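Local coordinates for protein fimbrin (Schizosaccharomyces pombe, PDB 1RT8) that binds actin filaments and crosslinks them, serving actin structures involved in cell polarity, cytokinesis, mating and spore formation, at residues 168-173 / 197-202; 230-235 / 256-261. All blocks are in the same frame, centred on the assembly; numbering follows the deposited sequence.

Contact 1 of 2, residues 168-173 / 197-202; sequences RWFNYH and TVLLNQ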
loop_
_atom_site.group_PDB
_atom_site.type_symbol
_atom_site.label_atom_id
_atom_site.label_comp_id
_atom_site.label_asym_id
_atom_site.label_seq_id
_atom_site.Cartn_x
_atom_site.Cartn_y
_atom_site.Cartn_z
ATOM N N ARG A 168 -18.536 4.755 -8.468
ATOM C CA ARG A 168 -19.759 5.221 -7.825
ATOM C C ARG A 168 -19.926 6.718 -8.106
ATOM O O ARG A 168 -21.024 7.201 -8.380
ATOM C CB ARG A 168 -19.690 4.989 -6.309
ATOM C CG ARG A 168 -19.487 3.535 -5.888
ATOM C CD ARG A 168 -19.724 3.362 -4.365
ATOM N NE ARG A 168 -19.532 1.978 -3.924
ATOM C CZ ARG A 168 -19.570 1.572 -2.656
ATOM N NH1 ARG A 168 -19.795 2.439 -1.680
ATOM N NH2 ARG A 168 -19.381 0.287 -2.361
ATOM N N TRP A 169 -18.819 7.446 -8.033
ATOM C CA TRP A 169 -18.811 8.887 -8.277
ATOM C C TRP A 169 -19.223 9.195 -9.718
ATOM O O TRP A 169 -20.165 9.951 -9.963
ATOM C CB TRP A 169 -17.409 9.437 -8.023
ATOM C CG TRP A 169 -17.246 10.891 -8.342
ATOM C CD1 TRP A 169 -17.688 11.953 -7.600
ATOM C CD2 TRP A 169 -16.566 11.449 -9.475
ATOM N NE1 TRP A 169 -17.319 13.133 -8.198
ATOM C CE2 TRP A 169 -16.630 12.854 -9.350
ATOM C CE3 TRP A 169 -15.910 10.896 -10.585
ATOM C CZ2 TRP A 169 -16.061 13.716 -10.293
ATOM C CZ3 TRP A 169 -15.345 11.754 -11.525
ATOM C CH2 TRP A 169 -15.424 13.150 -11.370
ATOM N N PHE A 170 -18.493 8.611 -10.661
ATOM C CA PHE A 170 -18.752 8.790 -12.083
ATOM C C PHE A 170 -20.240 8.549 -12.343
ATOM O O PHE A 170 -20.916 9.387 -12.942
ATOM C CB PHE A 170 -17.883 7.793 -12.873
ATOM C CG PHE A 170 -17.735 8.112 -14.336
ATOM C CD1 PHE A 170 -16.559 7.783 -15.006
ATOM C CD2 PHE A 170 -18.760 8.720 -15.051
ATOM C CE1 PHE A 170 -16.402 8.055 -16.358
ATOM C CE2 PHE A 170 -18.617 8.995 -16.407
ATOM C CZ PHE A 170 -17.435 8.663 -17.064
ATOM N N ASN A 171 -20.753 7.417 -11.865
ATOM C CA ASN A 171 -22.159 7.083 -12.068
ATOM C C ASN A 171 -23.128 8.016 -11.354
ATOM O O ASN A 171 -24.220 8.278 -11.852
ATOM C CB ASN A 171 -22.434 5.638 -11.656
ATOM C CG ASN A 171 -21.872 4.647 -12.644
ATOM O OD1 ASN A 171 -22.096 4.765 -13.854
ATOM N ND2 ASN A 171 -21.141 3.659 -12.144
ATOM N N TYR A 172 -22.737 8.509 -10.187
ATOM C CA TYR A 172 -23.587 9.437 -9.455
ATOM C C TYR A 172 -23.922 10.612 -10.374
ATOM O O TYR A 172 -25.052 11.094 -10.393
ATOM C CB TYR A 172 -22.863 9.949 -8.210
ATOM C CG TYR A 172 -23.513 11.162 -7.581
ATOM C CD1 TYR A 172 -24.665 11.041 -6.799
ATOM C CD2 TYR A 172 -22.975 12.436 -7.773
ATOM C CE1 TYR A 172 -25.263 12.164 -6.218
ATOM C CE2 TYR A 172 -23.562 13.560 -7.202
ATOM C CZ TYR A 172 -24.702 13.421 -6.424
ATOM O OH TYR A 172 -25.267 14.540 -5.852
ATOM N N HIS A 173 -22.934 11.063 -11.143
ATOM C CA HIS A 173 -23.134 12.179 -12.058
ATOM C C HIS A 173 -23.900 11.804 -13.329
ATOM O O HIS A 173 -24.792 12.538 -13.751
ATOM C CB HIS A 173 -21.789 12.801 -12.423
ATOM C CG HIS A 173 -21.167 13.576 -11.307
ATOM N ND1 HIS A 173 -21.735 14.721 -10.794
ATOM C CD2 HIS A 173 -20.050 13.348 -10.580
ATOM C CE1 HIS A 173 -20.993 15.166 -9.795
ATOM N NE2 HIS A 173 -19.964 14.350 -9.645
ATOM N N THR A 197 -17.905 12.895 -22.029
ATOM C CA THR A 197 -18.549 14.137 -22.466
ATOM C C THR A 197 -19.716 14.522 -21.553
ATOM O O THR A 197 -19.849 15.676 -21.165
ATOM C CB THR A 197 -19.069 14.016 -23.911
ATOM O OG1 THR A 197 -17.962 13.864 -24.806
ATOM C CG2 THR A 197 -19.859 15.258 -24.304
ATOM N N VAL A 198 -20.570 13.559 -21.219
ATOM C CA VAL A 198 -21.705 13.834 -20.346
ATOM C C VAL A 198 -21.190 14.202 -18.952
ATOM O O VAL A 198 -21.692 15.135 -18.322
ATOM C CB VAL A 198 -22.650 12.610 -20.258
ATOM C CG1 VAL A 198 -23.765 12.878 -19.271
ATOM C CG2 VAL A 198 -23.246 12.318 -21.634
ATOM N N LEU A 199 -20.177 13.476 -18.479
ATOM C CA LEU A 199 -19.591 13.751 -17.166
ATOM C C LEU A 199 -19.062 15.186 -17.108
ATOM O O LEU A 199 -19.403 15.946 -16.205
ATOM C CB LEU A 199 -18.446 12.766 -16.866
ATOM C CG LEU A 199 -17.592 13.079 -15.624
ATOM C CD1 LEU A 199 -18.468 13.097 -14.377
ATOM C CD2 LEU A 199 -16.472 12.046 -15.486
ATOM N N LEU A 200 -18.230 15.554 -18.076
ATOM C CA LEU A 200 -17.670 16.899 -18.113
ATOM C C LEU A 200 -18.755 17.981 -18.215
ATOM O O LEU A 200 -18.642 19.051 -17.614
ATOM C CB LEU A 200 -16.695 17.024 -19.283
ATOM C CG LEU A 200 -15.433 16.166 -19.181
ATOM C CD1 LEU A 200 -14.478 16.535 -20.311
ATOM C CD2 LEU A 200 -14.762 16.394 -17.834
ATOM N N ASN A 201 -19.804 17.699 -18.981
ATOM C CA ASN A 201 -20.897 18.651 -19.138
ATOM C C ASN A 201 -21.704 18.740 -17.847
ATOM O O ASN A 201 -22.281 19.777 -17.526
ATOM C CB ASN A 201 -21.803 18.227 -20.299
ATOM C CG ASN A 201 -23.093 19.023 -20.351
ATOM O OD1 ASN A 201 -24.135 18.574 -19.865
ATOM N ND2 ASN A 201 -23.027 20.220 -20.925
ATOM N N GLN A 202 -21.737 17.644 -17.102
ATOM C CA GLN A 202 -22.469 17.610 -15.850
ATOM C C GLN A 202 -21.665 18.351 -14.784
ATOM O O GLN A 202 -22.228 19.077 -13.973
ATOM C CB GLN A 202 -22.711 16.155 -15.436
ATOM C CG GLN A 202 -23.617 15.958 -14.232
ATOM C CD GLN A 202 -24.965 16.642 -14.379
ATOM O OE1 GLN A 202 -25.621 16.547 -15.420
ATOM N NE2 GLN A 202 -25.392 17.326 -13.326
#
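L199 reaches from helix 194-203 to W169, F170 and H173 of helix 162-176, a worked example of one branched aliphatic side chain packing between two helices. L199 CD2 sits over the centre of the F170 ring, 3.8 Å from the ring centroid and 11° off the normal, a CH-pi contact, while L199 CB touches the rim at F170 CE2, also 3.8 Å away. L199 CD2 also reaches the far end of the W169 indole, where W169 CZ3 lies 4.1 Å from it. L199 CD1 meets H173 CB at 3.9 Å. F170 carries its CG anti to the backbone N (chi1 -163°), beside the carbonyl carbon, and the end of its ring comes near L199. One turn further on, Q202 lays its bent chain beside H173, with Q202 CG 3.6 Å from H173 O. The axes of segments 168-173 and 197-202 cross at 73° and approach to 10.0 Å. No hydrogen bond spans this interface of the second calponin-homology domain; H173 NE2 and W169 NE1 both bond to the carbonyl of P263 instead. With these two nitrogens satisfied by P263, the segments are joined by van der Waals and CH-pi contacts.

Contact 2 of 2, residues 230-235 / 256-261; sequences EKLDCR and AHLFNT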
loop_
_atom_site.group_PDB
_atom_site.type_symbol
_atom_site.label_atom_id
_atom_site.label_comp_id
_atom_site.label_asym_id
_atom_site.label_seq_id
_atom_site.Cartn_x
_atom_site.Cartn_y
_atom_site.Cartn_z
ATOM N N GLU A 230 -9.021 20.204 -20.850
ATOM C CA GLU A 230 -8.058 21.273 -20.599
ATOM C C GLU A 230 -8.712 22.516 -20.010
ATOM O O GLU A 230 -8.069 23.287 -19.300
ATOM C CB GLU A 230 -7.311 21.633 -21.891
ATOM C CG GLU A 230 -6.221 20.633 -22.254
ATOM C CD GLU A 230 -5.555 20.916 -23.595
ATOM O OE1 GLU A 230 -6.210 20.737 -24.648
ATOM O OE2 GLU A 230 -4.368 21.316 -23.593
ATOM N N LYS A 231 -9.995 22.711 -20.300
ATOM C CA LYS A 231 -10.704 23.870 -19.771
ATOM C C LYS A 231 -10.763 23.795 -18.244
ATOM O O LYS A 231 -10.890 24.815 -17.567
ATOM C CB LYS A 231 -12.118 23.943 -20.356
ATOM C CG LYS A 231 -12.149 24.103 -21.870
ATOM C CD LYS A 231 -13.564 24.343 -22.382
ATOM C CE LYS A 231 -13.603 24.399 -23.909
ATOM N NZ LYS A 231 -14.952 24.771 -24.447
ATOM N N LEU A 232 -10.657 22.584 -17.708
ATOM C CA LEU A 232 -10.694 22.384 -16.262
ATOM C C LEU A 232 -9.290 22.037 -15.768
ATOM O O LEU A 232 -9.089 21.740 -14.590
ATOM C CB LEU A 232 -11.653 21.241 -15.915
ATOM C CG LEU A 232 -12.993 21.201 -16.658
ATOM C CD1 LEU A 232 -13.759 19.949 -16.261
ATOM C CD2 LEU A 232 -13.806 22.453 -16.344
ATOM N N ASP A 233 -8.328 22.091 -16.687
ATOM C CA ASP A 233 -6.939 21.761 -16.396
ATOM C C ASP A 233 -6.842 20.286 -15.993
ATOM O O ASP A 233 -6.035 19.913 -15.133
ATOM C CB ASP A 233 -6.396 22.656 -15.279
ATOM C CG ASP A 233 -4.912 22.445 -15.032
ATOM O OD1 ASP A 233 -4.142 22.421 -16.017
ATOM O OD2 ASP A 233 -4.513 22.308 -13.856
ATOM N N CYS A 234 -7.669 19.449 -16.619
ATOM C CA CYS A 234 -7.671 18.018 -16.322
ATOM C C CYS A 234 -7.280 17.136 -17.503
ATOM O O CYS A 234 -7.658 15.960 -17.552
ATOM C CB CYS A 234 -9.041 17.576 -15.812
ATOM S SG CYS A 234 -9.449 18.141 -14.156
ATOM N N ARG A 235 -6.544 17.687 -18.463
ATOM C CA ARG A 235 -6.109 16.875 -19.592
ATOM C C ARG A 235 -4.801 16.210 -19.191
ATOM O O ARG A 235 -3.729 16.548 -19.697
ATOM C CB ARG A 235 -5.904 17.712 -20.854
ATOM C CG ARG A 235 -5.388 16.876 -22.020
ATOM C CD ARG A 235 -5.532 17.564 -23.364
ATOM N NE ARG A 235 -5.137 16.668 -24.448
ATOM C CZ ARG A 235 -5.519 16.810 -25.714
ATOM N NH1 ARG A 235 -6.310 17.819 -26.062
ATOM N NH2 ARG A 235 -5.112 15.941 -26.631
ATOM N N ALA A 256 -9.292 9.901 -12.011
ATOM C CA ALA A 256 -8.865 10.206 -10.652
ATOM C C ALA A 256 -8.564 11.694 -10.491
ATOM O O ALA A 256 -9.044 12.339 -9.556
ATOM C CB ALA A 256 -7.632 9.377 -10.289
ATOM N N HIS A 257 -7.774 12.237 -11.408
ATOM C CA HIS A 257 -7.410 13.645 -11.347
ATOM C C HIS A 257 -8.631 14.562 -11.478
ATOM O O HIS A 257 -8.730 15.593 -10.802
ATOM C CB HIS A 257 -6.389 13.964 -12.440
ATOM C CG HIS A 257 -5.930 15.387 -12.434
ATOM N ND1 HIS A 257 -6.561 16.377 -13.157
ATOM C CD2 HIS A 257 -4.927 15.995 -11.759
ATOM C CE1 HIS A 257 -5.967 17.534 -12.926
ATOM N NE2 HIS A 257 -4.973 17.330 -12.080
ATOM N N LEU A 258 -9.556 14.179 -12.352
ATOM C CA LEU A 258 -10.766 14.953 -12.574
ATOM C C LEU A 258 -11.560 14.993 -11.278
ATOM O O LEU A 258 -12.189 15.999 -10.947
ATOM C CB LEU A 258 -11.602 14.305 -13.679
ATOM C CG LEU A 258 -12.879 15.025 -14.103
ATOM C CD1 LEU A 258 -12.536 16.421 -14.625
ATOM C CD2 LEU A 258 -13.581 14.202 -15.174
ATOM N N PHE A 259 -11.514 13.885 -10.545
ATOM C CA PHE A 259 -12.220 13.772 -9.279
ATOM C C PHE A 259 -11.566 14.621 -8.196
ATOM O O PHE A 259 -12.255 15.186 -7.351
ATOM C CB PHE A 259 -12.242 12.317 -8.822
ATOM C CG PHE A 259 -12.740 12.129 -7.421
ATOM C CD1 PHE A 259 -14.101 12.109 -7.146
ATOM C CD2 PHE A 259 -11.844 11.967 -6.372
ATOM C CE1 PHE A 259 -14.566 11.926 -5.845
ATOM C CE2 PHE A 259 -12.301 11.783 -5.066
ATOM C CZ PHE A 259 -13.663 11.761 -4.804
ATOM N N ASN A 260 -10.238 14.709 -8.218
ATOM C CA ASN A 260 -9.529 15.484 -7.203
ATOM C C ASN A 260 -9.717 16.983 -7.354
ATOM O O ASN A 260 -9.726 17.714 -6.365
ATOM C CB ASN A 260 -8.024 15.183 -7.220
ATOM C CG ASN A 260 -7.714 13.757 -6.835
ATOM O OD1 ASN A 260 -8.478 13.124 -6.106
ATOM N ND2 ASN A 260 -6.580 13.245 -7.306
ATOM N N THR A 261 -9.875 17.444 -8.587
ATOM C CA THR A 261 -10.025 18.869 -8.817
ATOM C C THR A 261 -11.463 19.336 -9.022
ATOM O O THR A 261 -11.766 20.512 -8.820
ATOM C CB THR A 261 -9.173 19.310 -10.019
ATOM O OG1 THR A 261 -9.450 18.457 -11.135
ATOM C CG2 THR A 261 -7.693 19.219 -9.688
#
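C234 meets H257 and L258 where a Schellman motif, with D233 at positive phi, follows helix 218-230 of a calponin-homology domain; the loop, which comes before helix 240-244, packs on helix 248-261. How a small side chain can serve several neighbours at once is well illustrated by C234. Its SG lies beside the backbone N (chi1 -72°) and comes to the edge of the H257 imidazole, near the ring plane, 3.5 Å from H257 ND1; the line to the ring centroid is 73° off the normal, a sulfur-aromatic contact made at the rim. On another side the sulfur rests against L258 CD1 at 3.6 Å, and that methyl also meets L232 CD1, 4.1 Å away, extending the apolar patch. H257 holds its CG anti to the backbone N (chi1 -179°). In its ring, H257 CE1 lies 3.2 Å from D233 O, and ND1 is buried here without a hydrogen-bonding partner. L232 O is hydrogen-bonded to H262 NE2. T261 OG1, 3.0 Å from C234 SG, donates to H257 O, also at 3.0 Å; that oxygen receives T261 N as well, from the opposite face of its carbonyl plane.

Overall arrangement
Contacts 1 and 2 have their centres about 13 Å apart and illustrate how successive contacts build a compact helical domain. Both lie in the second calponin-homology domain, within the first actin-binding region, on the same side of the chain's centre. They follow in series: contact 1 joins helices 162-176 and 194-203 before contact 2 brings the loop after helix 218-230 onto helix 248-261. That final helix links them, since F259 meets W169 edge-to-face and L258 packs on both L199 and L200; L200 also touches L232. The two contacts thus meet through the L199, L200, L258 and L232 cluster and the W169-F259 pair, so that helices 162-176 and 248-261 pack together.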